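Local coordinates for protein carboxylic ester hydrolase (Aspergillus niger, PDB 7K4O) that probably hydrolyses the ester bonds of tannins, as a zinc- and calcium-containing serine esterase of the tannase family, and holds gallic acid in its pocket, at residues A[72-77]-A[119-124]; A[212-217]-A[321-326]; A[222-227]-A[377-382]. One frame throughout, in Å; residues are numbered along the deposited sequence.

Interaction 1 of 3, residues A[72-77]-A[119-124]; sequences DQVLLE and MTDGGF
D121 OD1 is gripped by two backbone N-H groups, one from each segment. L75 N donates across the contact at 2.9 Å to D121 OD1, almost straight (174°), and G123 N closes an Asx turn on the same oxygen; both arrive from above the carboxylate plane. The other oxygen, OD2, accepts from G126 N and from a water that also donates to Q73 O, so the carboxylate is tied at both ends. D121 CG stands between its own N and carbonyl carbon (chi1 88°), which brings the carboxylate to the 72-77 backbone just where regular pairing stops. D121 N answers with a bond to L75 O at 2.9 Å, nearly along the C=O axis. Here strand 74-81 runs antiparallel to strand 115-120 in the large mixed sheet of an alpha/beta-hydrolase fold: E77 N donates to M119 O at 3.0 Å and M119 N returns a bond to E77 O at 2.9 Å, a hydrogen-bonded pair, while L76 and T120 form a non-hydrogen-bonded one. Beyond T120 the chain swings into a type I' turn from D121 to F124, with G122 and G123 at positive phi. T120 OG1 takes G122 N in an ST turn, and L76 CD2 lies 3.6 Å from T120 OG1. M119 and E77 run side by side, M119 CE resting 3.7 Å from E77 CD, while E77 OE1 bonds W79 NE1.

Interaction 2 of 3, residues A[212-217]-A[321-326]; sequences AFRWSF and VYFSYQ. With GDE (3,4,5-trihydroxybenzoic acid), chain J.
The ring of Y322 is held between two phenylalanines. F217 CB sits over one face, 3.7 Å from the centroid of the Y322 ring and only 6° off its normal, a well-centred CH-pi contact; F323 CD1 lies over the centre of the opposite face. The F217 and Y322 rings themselves meet obliquely, with F217 CD2 3.5 Å from Y322 CD1. The edge of F217 meets V321 O, with F217 CE2 3.5 Å from that oxygen; this buried carbonyl oxygen has no polar partner in the model. At the tip of the tyrosine, R214 NH1 donates to Y322 OH at 3.1 Å, reasonably straight and in the guanidinium plane, although that plane is turned 50° from the ring. R214 CD also lies 3.4 Å from Y322 OH. The arginine starts with CG anti to its backbone N and then bends at chi3 (-67°), which swings the guanidinium toward the tyrosine.

Second-shell partners fix the guanidinium: R214 NE makes a salt bridge to the C-terminal carboxylate of Y554, and NH1 has a further acceptor in A426 O on helix 425-438. R214 is also the N-cap residue of helix 215-221, whose F217 N bonds R214 O. The loop 321-326 is thereby joined to a helix start beside the pocket that holds 3,4,5-trihydroxybenzoic acid: A212 CB touches the ring of this ligand, 3.7 Å from its CAI, and the A212 backbone bonds that of S186, the probable nucleophile.

The positive guanidinium would tend to polarise the phenol and ease its ionisation, an effect probably tempered by the terminal carboxylate that pairs with the same arginine.

Interaction 3 of 3, residues A[222-227]-A[377-382]; sequences HLYSNV and DTLKDW. With GDE (3,4,5-trihydroxybenzoic acid), chain J.
L379 reaches toward segment 222-227 and meets V227 tip to tip, L379 CD1 being 3.9 Å from V227 CG2. The same methyl closes on the backbone, 3.8 Å from Y224 CA, and lies at the edge of the Y224 ring. Its twin, L379 CD2, turns to L223 CB at 3.9 Å, so the fork straddles residues one turn apart. L223 itself crosses W382 at about a right angle, its CD1 touching W382 CZ3 at 4.0 Å. Segment 222-227 and helix 376-390 pack through apolar groups, with L379 as the main contact, within the long insertion, rich in helices, between the parallel strands 205-209 and 410-416 of the hydrolase sheet. I357 of helix 351-361 touches both L223 and W382, and T220 of helix 215-221 touches both L379 and W382. H222, just ahead of L223, takes no part in this packing and turns its edge to the ligand: H222 NE2 and OAD of 3,4,5-trihydroxybenzoic acid share a hydrogen bond of 2.7 Å in the imidazole plane, and NE2 donates to OAE at 3.2 Å. D333 OD1, hydrogen-bonded to H222 ND1, fixes the ring's rotation and may raise its basicity.

In the fold
Interaction 1 stands apart, about 29 Å from interaction 2 and about 34 Å from interaction 3 between centres, on the antiparallel side of the main sheet beside glycans; its bonds are mostly backbone bonds, with a carboxylate taking over the bonding where the strand pairing ends. Interactions 2 and 3 share a neighbourhood: helices 215-221 and 224-232 follow one another, the segments of the two interactions alternate along the chain, and V321 packs on K380. Each brings one residue, A212 or H222, to the same bound ligand. All three contacts are buried, but interaction 1 has an exposed end at Q73 and interaction 3 a partly exposed W382. Interaction 2 combines aromatic packing with an arginine-tyrosine bond, whereas interaction 3 is apolar.

Interaction 1 of 3, residues A[72-77]-A[119-124]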
# COMPACT_ATOMS: atom_id res chain seq x y z
N ASP A 72 -2.37 -6.80 28.77
CA ASP A 72 -2.86 -6.53 27.40
C ASP A 72 -3.92 -5.40 27.42
O ASP A 72 -4.82 -5.40 28.31
CB ASP A 72 -3.45 -7.80 26.81
CG ASP A 72 -3.71 -7.71 25.33
OD1 ASP A 72 -2.74 -7.54 24.57
OD2 ASP A 72 -4.92 -7.77 24.96
N GLN A 73 -3.87 -4.53 26.42
CA GLN A 73 -4.92 -3.53 26.17
C GLN A 73 -4.87 -3.09 24.71
O GLN A 73 -3.79 -2.74 24.17
CB GLN A 73 -4.75 -2.30 27.08
CG GLN A 73 -5.94 -1.35 26.98
CD GLN A 73 -5.88 -0.24 28.00
OE1 GLN A 73 -6.59 -0.28 29.00
NE2 GLN A 73 -5.04 0.74 27.76
N VAL A 74 -6.03 -3.08 24.08
CA VAL A 74 -6.21 -2.62 22.70
C VAL A 74 -7.18 -1.42 22.76
O VAL A 74 -8.17 -1.48 23.48
CB VAL A 74 -6.77 -3.73 21.82
CG1 VAL A 74 -6.87 -3.26 20.38
CG2 VAL A 74 -5.94 -5.02 21.90
N LEU A 75 -6.87 -0.37 22.05
CA LEU A 75 -7.76 0.80 21.90
C LEU A 75 -8.35 0.78 20.48
O LEU A 75 -7.63 0.65 19.49
CB LEU A 75 -7.00 2.10 22.12
CG LEU A 75 -6.30 2.19 23.46
CD1 LEU A 75 -5.51 3.45 23.57
CD2 LEU A 75 -7.28 2.06 24.60
N LEU A 76 -9.64 1.08 20.40
CA LEU A 76 -10.29 1.37 19.12
C LEU A 76 -10.77 2.81 19.12
O LEU A 76 -11.16 3.35 20.18
CB LEU A 76 -11.48 0.43 18.92
CG LEU A 76 -11.19 -1.07 18.91
CD1 LEU A 76 -12.46 -1.83 18.58
CD2 LEU A 76 -10.08 -1.43 17.93
N GLU A 77 -10.75 3.40 17.95
CA GLU A 77 -11.34 4.74 17.74
C GLU A 77 -12.29 4.60 16.56
O GLU A 77 -11.87 4.16 15.50
CB GLU A 77 -10.29 5.82 17.49
CG GLU A 77 -10.91 7.21 17.24
CD GLU A 77 -9.92 8.36 17.40
OE1 GLU A 77 -9.96 9.32 16.62
OE2 GLU A 77 -9.00 8.21 18.27
N MET A 119 -10.58 2.58 13.42
CA MET A 119 -9.15 2.21 13.42
C MET A 119 -8.80 1.59 14.77
O MET A 119 -9.52 1.74 15.76
CB MET A 119 -8.29 3.44 13.15
CG MET A 119 -8.29 4.44 14.28
SD MET A 119 -7.33 5.91 13.66
CE MET A 119 -7.32 6.85 15.16
N THR A 120 -7.65 0.92 14.78
CA THR A 120 -7.15 0.25 15.99
C THR A 120 -5.74 0.76 16.32
O THR A 120 -4.99 1.19 15.44
CB THR A 120 -7.13 -1.27 15.78
OG1 THR A 120 -6.64 -1.92 16.96
CG2 THR A 120 -6.35 -1.72 14.58
N ASP A 121 -5.39 0.62 17.58
CA ASP A 121 -3.98 0.80 17.99
C ASP A 121 -3.24 -0.53 18.01
O ASP A 121 -2.07 -0.52 18.35
CB ASP A 121 -3.83 1.52 19.32
CG ASP A 121 -3.85 0.67 20.56
OD1 ASP A 121 -4.39 -0.46 20.54
OD2 ASP A 121 -3.34 1.20 21.61
N GLY A 122 -3.90 -1.65 17.72
CA GLY A 122 -3.19 -2.93 17.60
C GLY A 122 -2.75 -3.54 18.90
O GLY A 122 -2.11 -4.64 18.85
N GLY A 123 -3.05 -2.93 20.03
CA GLY A 123 -2.51 -3.33 21.34
C GLY A 123 -1.13 -2.74 21.61
O GLY A 123 -0.50 -3.19 22.58
N PHE A 124 -0.67 -1.76 20.83
CA PHE A 124 0.74 -1.31 20.93
C PHE A 124 0.95 -0.24 22.00
O PHE A 124 2.09 0.29 22.06
CB PHE A 124 1.22 -0.83 19.57
CG PHE A 124 0.95 -1.76 18.40
CD1 PHE A 124 0.95 -3.14 18.56
CD2 PHE A 124 0.83 -1.23 17.13
CE1 PHE A 124 0.72 -3.98 17.47
CE2 PHE A 124 0.58 -2.06 16.06
CZ PHE A 124 0.53 -3.42 16.23
O HOH W 1 -2.86 -0.26 23.69
O HOH W 2 -1.30 -4.65 24.91

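Interaction 2 of 3, residues A[212-217]-A[321-326]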
# COMPACT_ATOMS: atom_id res chain seq x y z
N ALA A 212 2.12 -3.41 0.83
CA ALA A 212 3.40 -3.96 1.34
C ALA A 212 3.28 -5.46 1.65
O ALA A 212 3.75 -5.90 2.73
CB ALA A 212 3.85 -3.17 2.50
N PHE A 213 2.66 -6.22 0.74
CA PHE A 213 2.59 -7.69 0.89
C PHE A 213 3.87 -8.32 0.28
O PHE A 213 4.84 -7.62 -0.07
CB PHE A 213 1.27 -8.21 0.36
CG PHE A 213 0.96 -7.97 -1.09
CD1 PHE A 213 1.90 -7.54 -2.00
CD2 PHE A 213 -0.35 -8.23 -1.54
CE1 PHE A 213 1.56 -7.42 -3.34
CE2 PHE A 213 -0.69 -8.05 -2.87
CZ PHE A 213 0.28 -7.72 -3.77
N ARG A 214 3.87 -9.64 0.20
CA ARG A 214 5.06 -10.43 -0.20
C ARG A 214 6.22 -10.02 0.72
O ARG A 214 7.34 -9.79 0.24
CB ARG A 214 5.36 -10.27 -1.69
CG ARG A 214 6.14 -11.44 -2.27
CD ARG A 214 6.28 -11.36 -3.77
NE ARG A 214 4.96 -11.53 -4.41
CZ ARG A 214 4.24 -10.58 -5.02
NH1 ARG A 214 4.69 -9.35 -5.13
NH2 ARG A 214 3.04 -10.90 -5.44
N TRP A 215 5.97 -10.00 2.02
CA TRP A 215 6.78 -9.37 3.06
C TRP A 215 8.30 -9.67 2.91
O TRP A 215 9.07 -8.70 2.88
CB TRP A 215 6.29 -9.81 4.44
CG TRP A 215 6.97 -9.03 5.53
CD1 TRP A 215 8.09 -9.34 6.23
CD2 TRP A 215 6.45 -7.82 6.11
NE1 TRP A 215 8.35 -8.35 7.13
CE2 TRP A 215 7.37 -7.41 7.11
CE3 TRP A 215 5.33 -7.02 5.86
CZ2 TRP A 215 7.20 -6.22 7.81
CZ3 TRP A 215 5.15 -5.86 6.57
CH2 TRP A 215 6.07 -5.46 7.54
N SER A 216 8.68 -10.94 2.83
CA SER A 216 10.13 -11.27 2.90
C SER A 216 10.83 -10.69 1.67
O SER A 216 12.05 -10.45 1.77
CB SER A 216 10.33 -12.79 3.06
OG SER A 216 9.92 -13.51 1.91
N PHE A 217 10.17 -10.59 0.53
CA PHE A 217 10.80 -10.10 -0.72
C PHE A 217 10.75 -8.59 -0.69
O PHE A 217 11.75 -7.92 -0.95
CB PHE A 217 10.09 -10.69 -1.93
CG PHE A 217 10.38 -12.15 -2.20
CD1 PHE A 217 9.91 -13.14 -1.36
CD2 PHE A 217 11.19 -12.52 -3.26
CE1 PHE A 217 10.25 -14.47 -1.56
CE2 PHE A 217 11.47 -13.85 -3.49
CZ PHE A 217 11.01 -14.82 -2.64
N VAL A 321 15.85 -13.45 -8.58
CA VAL A 321 15.24 -13.59 -7.23
C VAL A 321 13.98 -12.72 -7.12
O VAL A 321 12.99 -13.21 -6.53
CB VAL A 321 16.24 -13.24 -6.13
CG1 VAL A 321 15.66 -13.62 -4.78
CG2 VAL A 321 17.61 -13.91 -6.36
N TYR A 322 14.05 -11.48 -7.57
CA TYR A 322 12.88 -10.58 -7.48
C TYR A 322 12.98 -9.56 -8.62
O TYR A 322 13.80 -9.71 -9.53
CB TYR A 322 12.78 -9.98 -6.07
CG TYR A 322 11.37 -9.53 -5.66
CD1 TYR A 322 10.29 -10.35 -5.91
CD2 TYR A 322 11.15 -8.30 -5.07
CE1 TYR A 322 8.99 -9.93 -5.60
CE2 TYR A 322 9.87 -7.90 -4.68
CZ TYR A 322 8.80 -8.73 -4.94
OH TYR A 322 7.53 -8.28 -4.63
N PHE A 323 12.18 -8.52 -8.54
CA PHE A 323 12.12 -7.40 -9.50
C PHE A 323 12.15 -6.14 -8.70
O PHE A 323 12.00 -6.13 -7.47
CB PHE A 323 10.93 -7.54 -10.45
CG PHE A 323 9.67 -8.02 -9.77
CD1 PHE A 323 8.97 -7.15 -8.96
CD2 PHE A 323 9.23 -9.31 -9.90
CE1 PHE A 323 7.86 -7.59 -8.27
CE2 PHE A 323 8.08 -9.74 -9.26
CZ PHE A 323 7.43 -8.88 -8.43
N SER A 324 12.41 -5.06 -9.40
CA SER A 324 12.60 -3.75 -8.78
C SER A 324 11.55 -2.77 -9.34
O SER A 324 10.65 -3.19 -10.11
CB SER A 324 14.02 -3.26 -9.01
OG SER A 324 14.30 -2.14 -8.20
N TYR A 325 11.68 -1.55 -8.89
CA TYR A 325 10.79 -0.42 -9.27
C TYR A 325 10.85 -0.21 -10.77
O TYR A 325 11.89 -0.51 -11.44
CB TYR A 325 11.17 0.83 -8.52
CG TYR A 325 11.44 0.59 -7.07
CD1 TYR A 325 10.40 0.36 -6.17
CD2 TYR A 325 12.72 0.51 -6.57
CE1 TYR A 325 10.64 0.08 -4.84
CE2 TYR A 325 12.97 0.21 -5.24
CZ TYR A 325 11.92 0.02 -4.35
OH TYR A 325 12.20 -0.21 -3.04
N GLN A 326 9.75 0.27 -11.32
CA GLN A 326 9.66 0.57 -12.77
C GLN A 326 10.61 1.70 -13.13
O GLN A 326 10.95 2.56 -12.32
CB GLN A 326 8.24 1.00 -13.13
CG GLN A 326 7.21 -0.12 -13.10
CD GLN A 326 7.53 -1.27 -14.01
OE1 GLN A 326 8.09 -2.30 -13.60
NE2 GLN A 326 7.18 -1.12 -15.29
OAA GDE J . 3.47 1.80 4.58
OAB GDE J . 4.70 3.22 3.41
OAC GDE J . 6.54 -2.31 4.91
OAD GDE J . 8.14 0.18 1.16
OAE GDE J . 8.28 -1.98 2.73
CAF GDE J . 5.51 -0.14 4.40
CAG GDE J . 6.33 1.14 2.48
CAH GDE J . 4.50 2.07 3.88
CAI GDE J . 6.45 -1.14 4.12
CAJ GDE J . 7.30 0.14 2.23
CAK GDE J . 5.52 1.00 3.60
CAL GDE J . 7.33 -0.98 3.02

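Interaction 3 of 3, residues A[222-227]-A[377-382]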
# COMPACT_ATOMS: atom_id res chain seq x y z
N HIS A 222 14.55 -3.64 -0.31
CA HIS A 222 14.91 -2.25 0.06
C HIS A 222 16.45 -2.14 0.23
O HIS A 222 16.93 -1.01 0.19
CB HIS A 222 14.21 -1.79 1.31
CG HIS A 222 12.85 -1.21 1.07
ND1 HIS A 222 12.68 -0.03 0.35
CD2 HIS A 222 11.61 -1.62 1.48
CE1 HIS A 222 11.39 0.29 0.37
NE2 HIS A 222 10.69 -0.68 1.06
N LEU A 223 17.14 -3.26 0.42
CA LEU A 223 18.63 -3.27 0.59
C LEU A 223 19.27 -3.49 -0.76
O LEU A 223 20.49 -3.39 -0.82
CB LEU A 223 19.05 -4.36 1.59
CG LEU A 223 18.64 -4.15 3.03
CD1 LEU A 223 19.12 -5.31 3.93
CD2 LEU A 223 19.14 -2.85 3.60
N TYR A 224 18.52 -3.83 -1.82
CA TYR A 224 19.13 -4.24 -3.11
C TYR A 224 20.00 -3.09 -3.69
O TYR A 224 21.20 -3.32 -4.02
CB TYR A 224 18.09 -4.67 -4.12
CG TYR A 224 18.65 -5.06 -5.45
CD1 TYR A 224 19.74 -5.92 -5.54
CD2 TYR A 224 18.16 -4.50 -6.61
CE1 TYR A 224 20.29 -6.23 -6.78
CE2 TYR A 224 18.69 -4.82 -7.84
CZ TYR A 224 19.80 -5.65 -7.93
OH TYR A 224 20.31 -5.98 -9.18
N SER A 225 19.47 -1.89 -3.83
CA SER A 225 20.25 -0.73 -4.35
C SER A 225 21.56 -0.55 -3.55
O SER A 225 22.61 -0.34 -4.17
CB SER A 225 19.43 0.51 -4.31
OG SER A 225 18.39 0.43 -5.27
N ASN A 226 21.49 -0.58 -2.23
CA ASN A 226 22.68 -0.50 -1.35
C ASN A 226 23.70 -1.57 -1.76
O ASN A 226 24.93 -1.25 -1.86
CB ASN A 226 22.34 -0.72 0.12
CG ASN A 226 21.61 0.39 0.83
OD1 ASN A 226 20.90 0.11 1.81
ND2 ASN A 226 21.78 1.63 0.41
N VAL A 227 23.26 -2.81 -1.98
CA VAL A 227 24.19 -3.92 -2.24
C VAL A 227 24.74 -3.80 -3.67
O VAL A 227 25.91 -4.16 -3.90
CB VAL A 227 23.53 -5.27 -1.92
CG1 VAL A 227 24.39 -6.42 -2.38
CG2 VAL A 227 23.24 -5.35 -0.42
N ASP A 377 23.55 -12.90 -2.80
CA ASP A 377 23.11 -14.20 -2.26
C ASP A 377 22.60 -14.05 -0.81
O ASP A 377 21.66 -14.81 -0.46
CB ASP A 377 24.24 -15.25 -2.35
CG ASP A 377 24.51 -15.78 -3.75
OD1 ASP A 377 23.71 -15.54 -4.67
OD2 ASP A 377 25.57 -16.46 -3.93
N THR A 378 23.16 -13.16 -0.01
CA THR A 378 22.68 -12.91 1.38
C THR A 378 21.21 -12.43 1.25
O THR A 378 20.36 -12.90 2.04
CB THR A 378 23.47 -11.83 2.10
OG1 THR A 378 24.87 -12.12 1.99
CG2 THR A 378 23.14 -11.66 3.57
N LEU A 379 20.96 -11.52 0.32
CA LEU A 379 19.58 -10.97 0.11
C LEU A 379 18.65 -12.11 -0.32
O LEU A 379 17.51 -12.23 0.21
CB LEU A 379 19.58 -9.84 -0.92
CG LEU A 379 20.42 -8.62 -0.58
CD1 LEU A 379 20.25 -7.55 -1.62
CD2 LEU A 379 20.12 -8.04 0.79
N LYS A 380 19.07 -12.96 -1.25
CA LYS A 380 18.27 -14.13 -1.68
C LYS A 380 17.94 -14.99 -0.46
O LYS A 380 16.79 -15.40 -0.30
CB LYS A 380 19.03 -14.93 -2.73
CG LYS A 380 18.41 -16.27 -3.05
CD LYS A 380 19.29 -17.13 -3.93
CE LYS A 380 18.68 -18.47 -4.24
NZ LYS A 380 19.48 -19.21 -5.25
N ASP A 381 18.93 -15.29 0.36
CA ASP A 381 18.72 -16.20 1.51
C ASP A 381 17.69 -15.60 2.47
O ASP A 381 16.86 -16.35 3.00
CB ASP A 381 20.04 -16.48 2.25
CG ASP A 381 21.03 -17.32 1.44
OD1 ASP A 381 20.61 -17.95 0.46
OD2 ASP A 381 22.22 -17.31 1.80
N TRP A 382 17.75 -14.30 2.70
CA TRP A 382 16.75 -13.59 3.56
C TRP A 382 15.37 -13.68 2.92
O TRP A 382 14.37 -13.94 3.67
CB TRP A 382 17.20 -12.16 3.79
CG TRP A 382 18.22 -12.00 4.88
CD1 TRP A 382 18.36 -12.72 6.03
CD2 TRP A 382 19.23 -10.98 4.92
NE1 TRP A 382 19.39 -12.20 6.77
CE2 TRP A 382 19.92 -11.12 6.13
CE3 TRP A 382 19.53 -9.90 4.10
CZ2 TRP A 382 20.94 -10.25 6.51
CZ3 TRP A 382 20.52 -9.01 4.48
CH2 TRP A 382 21.21 -9.20 5.67
OAA GDE J . 3.47 1.80 4.58
OAB GDE J . 4.70 3.22 3.41
OAC GDE J . 6.54 -2.31 4.91
OAD GDE J . 8.14 0.18 1.16
OAE GDE J . 8.28 -1.98 2.73
CAF GDE J . 5.51 -0.14 4.40
CAG GDE J . 6.33 1.14 2.48
CAH GDE J . 4.50 2.07 3.88
CAI GDE J . 6.45 -1.14 4.12
CAJ GDE J . 7.30 0.14 2.23
CAK GDE J . 5.52 1.00 3.60
CAL GDE J . 7.33 -0.98 3.02